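Local coordinates for flocculation protein FLO11 (Saccharomyces cerevisiae, PDB 4UYT) that mediates homotypic adhesion between yeast cells during flocculation, through an N-terminal domain that is fibronectin type III-like, at residues I59-V72 with F119-Y133. Residues are numbered along the deposited sequence; the frame is centred on the assembly and turned at random. Where two conformers were deposited one is given.
Sequences IDLKYLWSLKIIGV and FQIQFEYLQGSAAQY
Strands 66-70 and 120-125 pair antiparallel in the middle of a five-strand sheet of the Flo11 adhesin domain, a fibronectin type III-like beta sandwich. Strand 79-83 flanks the first and strand 143-147 the second. Paired backbone bonds join Ser66 to Glu124, Lys68 to Gln122 and Ile70 to Gln120. The register slips at a classic beta bulge, where Glu124 O accepts from both Trp65 N (2.8 Å) and Ser66 N (3.1 Å). Beyond it, Leu126 N donates to Tyr63 O.

One face of the sheet is apolar. With CG anti to the backbone N (chi1 -179°), the Leu67 side chain leans to the neighbouring strand and lays CD1 over the centre of the Phe123 ring, 3.5 Å from the centroid. Leu64 CD1 lies over the Tyr125 ring nearer its rim. Phe97 of strand 96-104 covers Leu67 and Phe123.

The other face, with Ser66, Lys68, Gln122 and Glu124, is mostly polar. A water links Ser66 OG to Gln122 O.

Past the bulge, where the chain turns a corner at Trp65, the Glu124 carboxylate is nearly coplanar with the indole. Glu124 OE1 lies at the indole edge, 3.3 Å from Trp65 CD1. Where the 3-10 turns meet, the extended Lys62 chain crosses one face of Tyr133.

Backbone hydrogen bonds thus hold the strands, while CH groups of Gly128 and Lys62 cover the partly exposed rings of Trp65 and Tyr133.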
ATOM      1  N   ILE A  59      -2.636 -16.725  -3.401  1.00 12.53           N
ATOM      2  CA  ILE A  59      -4.052 -16.792  -3.736  1.00 12.40           C
ATOM      3  C   ILE A  59      -4.198 -16.505  -5.224  1.00 12.68           C
ATOM      4  O   ILE A  59      -3.836 -15.445  -5.718  1.00 13.92           O
ATOM      5  CB  ILE A  59      -4.892 -15.810  -2.904  1.00 12.28           C
ATOM      6  CG1 ILE A  59      -4.733 -16.134  -1.426  1.00 12.29           C
ATOM      7  CG2 ILE A  59      -6.351 -15.842  -3.349  1.00 13.39           C
ATOM      8  CD1 ILE A  59      -5.480 -15.182  -0.514  1.00 12.52           C
ATOM      9  N   ASP A  60      -4.737 -17.490  -5.928  1.00 14.54           N
ATOM     10  CA  ASP A  60      -4.921 -17.369  -7.354  1.00 15.56           C
ATOM     11  C   ASP A  60      -5.790 -16.177  -7.724  1.00 14.00           C
ATOM     12  O   ASP A  60      -6.759 -15.854  -7.030  1.00 14.39           O
ATOM     13  CB  ASP A  60      -5.558 -18.633  -7.921  1.00 16.93           C
ATOM     14  CG  ASP A  60      -5.472 -18.687  -9.434  1.00 20.61           C
ATOM     15  OD1 ASP A  60      -4.456 -19.202  -9.943  1.00 31.04           O
ATOM     16  OD2 ASP A  60      -6.401 -18.203 -10.118  1.00 20.03           O
ATOM     17  N   LEU A  61      -5.462 -15.547  -8.849  1.00 14.76           N
ATOM     18  CA  LEU A  61      -6.224 -14.400  -9.334  1.00 14.54           C
ATOM     19  C   LEU A  61      -7.729 -14.681  -9.489  1.00 14.29           C
ATOM     20  O   LEU A  61      -8.539 -13.773  -9.390  1.00 14.95           O
ATOM     21  CB  LEU A  61      -5.641 -13.904 -10.664  1.00 15.28           C
ATOM     22  CG  LEU A  61      -6.212 -12.590 -11.219  1.00 16.37           C
ATOM     23  CD1 LEU A  61      -5.962 -11.421 -10.280  1.00 16.30           C
ATOM     24  CD2 LEU A  61      -5.645 -12.279 -12.605  1.00 15.47           C
ATOM     25  N   LYS A  62      -8.102 -15.936  -9.729  1.00 16.59           N
ATOM     26  CA  LYS A  62      -9.499 -16.258  -9.974  1.00 17.14           C
ATOM     27  C   LYS A  62     -10.394 -15.923  -8.787  1.00 16.08           C
ATOM     28  O   LYS A  62     -11.596 -15.677  -8.956  1.00 19.42           O
ATOM     29  CB  LYS A  62      -9.664 -17.731 -10.358  1.00 19.12           C
ATOM     30  CG  LYS A  62      -9.546 -18.700  -9.199  1.00 19.36           C
ATOM     31  CD  LYS A  62      -9.442 -20.133  -9.679  1.00 21.89           C
ATOM     32  CE  LYS A  62      -9.457 -21.090  -8.508  1.00 23.11           C
ATOM     33  NZ  LYS A  62      -9.240 -22.488  -8.970  1.00 26.35           N
ATOM     34  N   TYR A  63      -9.826 -15.901  -7.585  1.00 15.59           N
ATOM     35  CA  TYR A  63     -10.613 -15.589  -6.393  1.00 14.64           C
ATOM     36  C   TYR A  63     -10.922 -14.096  -6.239  1.00 14.74           C
ATOM     37  O   TYR A  63     -11.758 -13.725  -5.425  1.00 15.80           O
ATOM     38  CB  TYR A  63      -9.881 -16.062  -5.142  1.00 14.30           C
ATOM     39  CG  TYR A  63      -9.666 -17.553  -5.035  1.00 15.40           C
ATOM     40  CD1 TYR A  63     -10.709 -18.399  -4.671  1.00 18.21           C
ATOM     41  CD2 TYR A  63      -8.432 -18.116  -5.307  1.00 15.75           C
ATOM     42  CE1 TYR A  63     -10.520 -19.765  -4.569  1.00 17.35           C
ATOM     43  CE2 TYR A  63      -8.234 -19.480  -5.216  1.00 16.20           C
ATOM     44  CZ  TYR A  63      -9.284 -20.298  -4.844  1.00 18.80           C
ATOM     45  OH  TYR A  63      -9.074 -21.652  -4.757  1.00 19.79           O
ATOM     46  N   LEU A  64     -10.220 -13.255  -6.998  1.00 14.60           N
ATOM     47  CA  LEU A  64     -10.313 -11.804  -6.852  1.00 14.18           C
ATOM     48  C   LEU A  64     -11.437 -11.177  -7.678  1.00 15.01           C
ATOM     49  O   LEU A  64     -11.570 -11.437  -8.868  1.00 16.48           O
ATOM     50  CB  LEU A  64      -8.986 -11.178  -7.254  1.00 13.09           C
ATOM     51  CG  LEU A  64      -8.850  -9.680  -6.961  1.00 12.83           C
ATOM     52  CD1 LEU A  64      -8.765  -9.414  -5.464  1.00 12.08           C
ATOM     53  CD2 LEU A  64      -7.628  -9.129  -7.661  1.00 12.26           C
ATOM     54  N   TRP A  65     -12.229 -10.314  -7.036  1.00 14.43           N
ATOM     55  CA  TRP A  65     -13.231  -9.499  -7.728  1.00 15.54           C
ATOM     56  C   TRP A  65     -12.709  -8.072  -7.980  1.00 14.24           C
ATOM     57  O   TRP A  65     -12.804  -7.561  -9.092  1.00 16.83           O
ATOM     58  CB  TRP A  65     -14.552  -9.495  -6.949  1.00 15.85           C
ATOM     59  CG  TRP A  65     -15.612  -8.663  -7.569  1.00 19.12           C
ATOM     60  CD1 TRP A  65     -16.183  -7.558  -7.031  1.00 20.16           C
ATOM     61  CD2 TRP A  65     -16.239  -8.860  -8.844  1.00 20.77           C
ATOM     62  NE1 TRP A  65     -17.133  -7.043  -7.888  1.00 23.12           N
ATOM     63  CE2 TRP A  65     -17.181  -7.823  -9.013  1.00 22.47           C
ATOM     64  CE3 TRP A  65     -16.079  -9.792  -9.868  1.00 20.97           C
ATOM     65  CZ2 TRP A  65     -17.990  -7.717 -10.150  1.00 24.51           C
ATOM     66  CZ3 TRP A  65     -16.889  -9.685 -11.000  1.00 23.48           C
ATOM     67  CH2 TRP A  65     -17.817  -8.643 -11.132  1.00 23.96           C
ATOM     68  N   SER A  66     -12.141  -7.446  -6.958  0.53 13.00           N
ATOM     69  CA  SER A  66     -11.640  -6.104  -7.147  0.53 12.46           C
ATOM     70  C   SER A  66     -10.547  -5.789  -6.149  0.53 11.03           C
ATOM     71  O   SER A  66     -10.490  -6.339  -5.040  0.53 11.12           O
ATOM     72  CB  SER A  66     -12.772  -5.088  -7.021  0.53 13.21           C
ATOM     73  OG  SER A  66     -13.273  -5.038  -5.693  0.53 15.17           O
ATOM     74  N   LEU A  67      -9.694  -4.866  -6.565  1.00 10.88           N
ATOM     75  CA  LEU A  67      -8.554  -4.426  -5.767  1.00  9.47           C
ATOM     76  C   LEU A  67      -8.307  -2.972  -6.130  1.00  9.01           C
ATOM     77  O   LEU A  67      -8.161  -2.636  -7.305  1.00 10.13           O
ATOM     78  CB  LEU A  67      -7.338  -5.290  -6.095  1.00  9.78           C
ATOM     79  CG  LEU A  67      -6.075  -4.963  -5.306  1.00  9.67           C
ATOM     80  CD1 LEU A  67      -6.268  -5.229  -3.833  1.00 10.22           C
ATOM     81  CD2 LEU A  67      -4.905  -5.768  -5.841  1.00 10.84           C
ATOM     82  N   LYS A  68      -8.262  -2.112  -5.120  1.00  8.95           N
ATOM     83  CA  LYS A  68      -8.000  -0.713  -5.388  1.00  9.42           C
ATOM     84  C   LYS A  68      -7.347  -0.095  -4.196  1.00  8.76           C
ATOM     85  O   LYS A  68      -7.568  -0.491  -3.046  1.00 10.32           O
ATOM     86  CB  LYS A  68      -9.256   0.042  -5.759  1.00 11.53           C
ATOM     87  CG  LYS A  68     -10.373   0.022  -4.766  1.00 13.93           C
ATOM     88  CD  LYS A  68     -11.503   0.931  -5.260  1.00 17.86           C
ATOM     89  CE  LYS A  68     -12.745   0.796  -4.430  1.00 22.53           C
ATOM     90  NZ  LYS A  68     -13.782   1.693  -5.010  1.00 27.35           N
ATOM     91  N   ILE A  69      -6.542   0.906  -4.488  1.00  8.62           N
ATOM     92  CA  ILE A  69      -5.937   1.740  -3.474  1.00  8.67           C
ATOM     93  C   ILE A  69      -6.907   2.914  -3.267  1.00  8.32           C
ATOM     94  O   ILE A  69      -7.369   3.534  -4.234  1.00  9.47           O
ATOM     95  CB  ILE A  69      -4.552   2.238  -3.902  1.00  8.66           C
ATOM     96  CG1 ILE A  69      -3.710   1.120  -4.480  1.00 10.38           C
ATOM     97  CG2 ILE A  69      -3.880   2.908  -2.736  1.00  9.11           C
ATOM     98  CD1 ILE A  69      -2.328   1.513  -4.904  1.00 11.38           C
ATOM     99  N   ILE A  70      -7.241   3.189  -2.015  1.00  8.41           N
ATOM    100  CA  ILE A  70      -8.166   4.252  -1.678  1.00  9.28           C
ATOM    101  C   ILE A  70      -7.562   5.150  -0.622  1.00  8.87           C
ATOM    102  O   ILE A  70      -6.564   4.820   0.028  1.00  8.96           O
ATOM    103  CB  ILE A  70      -9.510   3.676  -1.168  1.00 11.60           C
ATOM    104  CG1 ILE A  70      -9.336   2.789   0.079  1.00 13.44           C
ATOM    105  CG2 ILE A  70     -10.218   2.926  -2.289  1.00 13.05           C
ATOM    106  CD1 ILE A  70     -10.635   2.333   0.697  1.00 15.53           C
ATOM    107  N   GLY A  71      -8.177   6.307  -0.440  1.00  9.52           N
ATOM    108  CA  GLY A  71      -7.711   7.232   0.564  1.00 10.64           C
ATOM    109  C   GLY A  71      -6.359   7.837   0.231  1.00  8.84           C
ATOM    110  O   GLY A  71      -5.637   8.212   1.124  1.00 10.01           O
ATOM    111  N   VAL A  72      -6.034   7.962  -1.063  1.00  8.46           N
ATOM    112  CA  VAL A  72      -4.738   8.465  -1.450  1.00  8.00           C
ATOM    113  C   VAL A  72      -4.777   9.993  -1.454  1.00  7.91           C
ATOM    114  O   VAL A  72      -5.689  10.619  -2.010  1.00  9.10           O
ATOM    115  CB  VAL A  72      -4.328   7.989  -2.857  1.00  8.16           C
ATOM    116  CG1 VAL A  72      -3.005   8.600  -3.276  1.00  8.26           C
ATOM    117  CG2 VAL A  72      -4.221   6.472  -2.871  1.00  8.98           C
ATOM    118  N   PHE A 119      -2.685   5.444   3.247  1.00  7.12           N
ATOM    119  CA  PHE A 119      -3.737   5.026   2.347  1.00  7.26           C
ATOM    120  C   PHE A 119      -4.188   3.634   2.777  1.00  7.22           C
ATOM    121  O   PHE A 119      -3.634   3.027   3.691  1.00  8.36           O
ATOM    122  CB  PHE A 119      -3.264   5.076   0.870  1.00  7.23           C
ATOM    123  CG  PHE A 119      -2.024   4.251   0.598  1.00  6.79           C
ATOM    124  CD1 PHE A 119      -2.110   2.906   0.346  1.00  7.22           C
ATOM    125  CD2 PHE A 119      -0.768   4.830   0.593  1.00  7.31           C
ATOM    126  CE1 PHE A 119      -0.967   2.143   0.118  1.00  7.84           C
ATOM    127  CE2 PHE A 119       0.379   4.089   0.353  1.00  7.45           C
ATOM    128  CZ  PHE A 119       0.256   2.741   0.110  1.00  7.69           C
ATOM    129  N   GLN A 120      -5.198   3.131   2.078  1.00  8.04           N
ATOM    130  CA  GLN A 120      -5.677   1.782   2.297  1.00  8.37           C
ATOM    131  C   GLN A 120      -5.734   1.053   0.986  1.00  7.90           C
ATOM    132  O   GLN A 120      -5.823   1.656  -0.087  1.00  8.99           O
ATOM    133  CB  GLN A 120      -7.046   1.772   2.981  1.00 10.61           C
ATOM    134  CG  GLN A 120      -7.089   2.592   4.257  1.00 11.86           C
ATOM    135  CD  GLN A 120      -7.266   4.062   3.969  1.00 15.28           C
ATOM    136  OE1 GLN A 120      -8.139   4.438   3.193  1.00 20.23           O
ATOM    137  NE2 GLN A 120      -6.421   4.909   4.569  1.00 16.10           N
ATOM    138  N   ILE A 121      -5.688  -0.268   1.088  1.00  8.21           N
ATOM    139  CA  ILE A 121      -5.877  -1.132  -0.050  1.00  8.27           C
ATOM    140  C   ILE A 121      -7.110  -1.984   0.231  1.00  8.28           C
ATOM    141  O   ILE A 121      -7.151  -2.705   1.242  1.00  9.12           O
ATOM    142  CB  ILE A 121      -4.634  -1.989  -0.348  1.00  8.32           C
ATOM    143  CG1 ILE A 121      -3.380  -1.107  -0.477  1.00  8.98           C
ATOM    144  CG2 ILE A 121      -4.878  -2.798  -1.615  1.00  9.13           C
ATOM    145  CD1 ILE A 121      -2.126  -1.867  -0.842  1.00  9.09           C
ATOM    146  N   GLN A 122      -8.101  -1.866  -0.654  1.00  8.87           N
ATOM    147  CA  GLN A 122      -9.384  -2.520  -0.487  1.00  9.57           C
ATOM    148  C   GLN A 122      -9.385  -3.751  -1.373  1.00  9.31           C
ATOM    149  O   GLN A 122      -9.315  -3.657  -2.604  1.00 10.11           O
ATOM    150  CB  GLN A 122     -10.499  -1.555  -0.874  1.00 11.55           C
ATOM    151  CG  GLN A 122     -11.908  -2.096  -0.778  1.00 15.70           C
ATOM    152  CD  GLN A 122     -12.908  -1.130  -1.386  1.00 23.06           C
ATOM    153  OE1 GLN A 122     -12.984   0.025  -0.997  1.00 28.65           O
ATOM    154  NE2 GLN A 122     -13.645  -1.594  -2.375  1.00 27.02           N
ATOM    155  N   PHE A 123      -9.509  -4.908  -0.713  1.00  9.41           N
ATOM    156  CA  PHE A 123      -9.575  -6.197  -1.381  1.00 10.45           C
ATOM    157  C   PHE A 123     -11.018  -6.704  -1.332  1.00 11.64           C
ATOM    158  O   PHE A 123     -11.665  -6.674  -0.278  1.00 13.04           O
ATOM    159  CB  PHE A 123      -8.738  -7.226  -0.628  1.00 10.90           C
ATOM    160  CG  PHE A 123      -7.236  -7.042  -0.714  1.00 10.11           C
ATOM    161  CD1 PHE A 123      -6.596  -6.059   0.026  1.00 10.26           C
ATOM    162  CD2 PHE A 123      -6.461  -7.903  -1.473  1.00 10.77           C
ATOM    163  CE1 PHE A 123      -5.219  -5.917  -0.040  1.00 10.25           C
ATOM    164  CE2 PHE A 123      -5.080  -7.795  -1.506  1.00 10.76           C
ATOM    165  CZ  PHE A 123      -4.459  -6.811  -0.778  1.00 11.10           C
ATOM    166  N   GLU A 124     -11.486  -7.227  -2.452  1.00 11.80           N
ATOM    167  CA  GLU A 124     -12.738  -7.968  -2.476  1.00 13.23           C
ATOM    168  C   GLU A 124     -12.465  -9.265  -3.197  1.00 13.05           C
ATOM    169  O   GLU A 124     -12.295  -9.290  -4.416  1.00 13.47           O
ATOM    170  CB  GLU A 124     -13.854  -7.194  -3.200  1.00 16.54           C
ATOM    171  CG  GLU A 124     -14.310  -5.925  -2.509  1.00 18.46           C
ATOM    172  CD  GLU A 124     -15.418  -5.188  -3.260  1.00 26.41           C
ATOM    173  OE1 GLU A 124     -15.863  -5.638  -4.340  1.00 33.75           O
ATOM    174  OE2 GLU A 124     -15.841  -4.126  -2.762  1.00 38.01           O
ATOM    175  N   TYR A 125     -12.487 -10.354  -2.432  1.00 13.27           N
ATOM    176  CA  TYR A 125     -12.436 -11.690  -2.974  1.00 14.05           C
ATOM    177  C   TYR A 125     -13.824 -12.324  -2.929  1.00 15.01           C
ATOM    178  O   TYR A 125     -14.672 -11.973  -2.105  1.00 16.38           O
ATOM    179  CB  TYR A 125     -11.497 -12.558  -2.144  1.00 13.85           C
ATOM    180  CG  TYR A 125     -10.025 -12.182  -2.172  1.00 11.83           C
ATOM    181  CD1 TYR A 125      -9.194 -12.669  -3.176  1.00 12.58           C
ATOM    182  CD2 TYR A 125      -9.437 -11.459  -1.135  1.00 11.68           C
ATOM    183  CE1 TYR A 125      -7.830 -12.402  -3.194  1.00 11.42           C
ATOM    184  CE2 TYR A 125      -8.073 -11.204  -1.133  1.00 11.68           C
ATOM    185  CZ  TYR A 125      -7.262 -11.679  -2.158  1.00 11.57           C
ATOM    186  OH  TYR A 125      -5.894 -11.487  -2.179  1.00 11.08           O
ATOM    187  N   LEU A 126     -14.052 -13.259  -3.835  1.00 16.87           N
ATOM    188  CA  LEU A 126     -15.261 -14.086  -3.807  1.00 17.74           C
ATOM    189  C   LEU A 126     -16.552 -13.297  -4.002  1.00 18.97           C
ATOM    190  O   LEU A 126     -17.612 -13.748  -3.575  1.00 25.44           O
ATOM    191  CB  LEU A 126     -15.371 -14.899  -2.497  1.00 19.48           C
ATOM    192  CG  LEU A 126     -14.331 -15.971  -2.175  1.00 22.21           C
ATOM    193  CD1 LEU A 126     -14.847 -16.842  -1.039  1.00 22.89           C
ATOM    194  CD2 LEU A 126     -14.008 -16.841  -3.384  1.00 21.79           C
ATOM    195  N   GLN A 127     -16.482 -12.145  -4.651  1.00 19.64           N
ATOM    196  CA  GLN A 127     -17.665 -11.379  -5.006  1.00 22.56           C
ATOM    197  C   GLN A 127     -17.850 -11.480  -6.499  1.00 23.07           C
ATOM    198  O   GLN A 127     -16.952 -11.929  -7.219  1.00 20.36           O
ATOM    199  CB  GLN A 127     -17.531  -9.919  -4.565  1.00 24.54           C
ATOM    200  CG  GLN A 127     -17.479  -9.731  -3.051  1.00 26.00           C
ATOM    201  CD  GLN A 127     -18.717 -10.241  -2.329  1.00 30.66           C
ATOM    202  OE1 GLN A 127     -18.635 -10.747  -1.208  1.00 32.05           O
ATOM    203  NE2 GLN A 127     -19.868 -10.117  -2.968  1.00 33.95           N
ATOM    204  N   GLY A 128     -19.030 -11.097  -6.970  1.00 26.32           N
ATOM    205  CA  GLY A 128     -19.314 -11.169  -8.388  1.00 25.78           C
ATOM    206  C   GLY A 128     -19.079 -12.580  -8.893  1.00 25.21           C
ATOM    207  O   GLY A 128     -19.420 -13.564  -8.215  1.00 30.35           O
ATOM    208  N   SER A 129     -18.459 -12.677 -10.066  1.00 26.18           N
ATOM    209  CA  SER A 129     -18.211 -13.963 -10.690  1.00 28.94           C
ATOM    210  C   SER A 129     -17.165 -14.788  -9.950  1.00 26.04           C
ATOM    211  O   SER A 129     -17.060 -15.981 -10.167  1.00 30.89           O
ATOM    212  CB  SER A 129     -17.812 -13.775 -12.159  1.00 33.53           C
ATOM    213  OG  SER A 129     -16.705 -12.907 -12.292  1.00 37.54           O
ATOM    214  N   ALA A 130     -16.392 -14.167  -9.065  1.00 24.03           N
ATOM    215  CA  ALA A 130     -15.420 -14.933  -8.272  1.00 22.22           C
ATOM    216  C   ALA A 130     -16.055 -15.757  -7.153  1.00 23.56           C
ATOM    217  O   ALA A 130     -15.410 -16.639  -6.589  1.00 23.71           O
ATOM    218  CB  ALA A 130     -14.373 -14.005  -7.693  1.00 21.42           C
ATOM    219  N   ALA A 131     -17.316 -15.465  -6.834  1.00 24.35           N
ATOM    220  CA  ALA A 131     -18.044 -16.205  -5.805  1.00 24.87           C
ATOM    221  C   ALA A 131     -18.147 -17.705  -6.109  1.00 24.68           C
ATOM    222  O   ALA A 131     -18.279 -18.521  -5.197  1.00 29.31           O
ATOM    223  CB  ALA A 131     -19.429 -15.614  -5.613  1.00 25.77           C
ATOM    224  N   GLN A 132     -18.036 -18.063  -7.383  1.00 25.93           N
ATOM    225  CA  GLN A 132     -18.092 -19.462  -7.781  1.00 27.41           C
ATOM    226  C   GLN A 132     -16.987 -20.312  -7.180  1.00 27.61           C
ATOM    227  O   GLN A 132     -17.130 -21.530  -7.111  1.00 32.61           O
ATOM    228  CB  GLN A 132     -18.045 -19.590  -9.304  1.00 30.35           C
ATOM    229  CG  GLN A 132     -16.693 -19.279  -9.912  1.00 31.53           C
ATOM    230  CD  GLN A 132     -16.739 -19.312 -11.416  1.00 36.36           C
ATOM    231  OE1 GLN A 132     -16.966 -20.366 -12.003  1.00 43.68           O
ATOM    232  NE2 GLN A 132     -16.531 -18.162 -12.056  1.00 42.39           N
ATOM    233  N   TYR A 133     -15.893 -19.687  -6.746  1.00 26.65           N
ATOM    234  CA  TYR A 133     -14.749 -20.430  -6.197  1.00 27.07           C
ATOM    235  C   TYR A 133     -14.737 -20.538  -4.674  1.00 24.88           C
ATOM    236  O   TYR A 133     -13.740 -20.957  -4.090  1.00 26.53           O
ATOM    237  CB  TYR A 133     -13.443 -19.812  -6.692  1.00 26.14           C
ATOM    238  CG  TYR A 133     -13.379 -19.714  -8.189  1.00 28.89           C
ATOM    239  CD1 TYR A 133     -13.300 -20.863  -8.980  1.00 30.55           C
ATOM    240  CD2 TYR A 133     -13.427 -18.480  -8.824  1.00 28.47           C
ATOM    241  CE1 TYR A 133     -13.249 -20.771 -10.362  1.00 32.42           C
ATOM    242  CE2 TYR A 133     -13.373 -18.381 -10.203  1.00 29.43           C
ATOM    243  CZ  TYR A 133     -13.285 -19.524 -10.966  1.00 31.66           C
ATOM    244  OH  TYR A 133     -13.230 -19.405 -12.332  1.00 35.63           O
TER
HETATM  245  O   HOH W   1     -16.703  -3.918  -6.739  1.00 46.89           O
HETATM  246  O   HOH W   2     -11.796  -3.312  -4.125  1.00 16.78           O
HETATM  247  O   HOH W   3     -14.318   2.283  -1.918  1.00 43.33           O
HETATM  248  O   HOH W   4      -6.384   7.707   3.874  1.00 17.93           O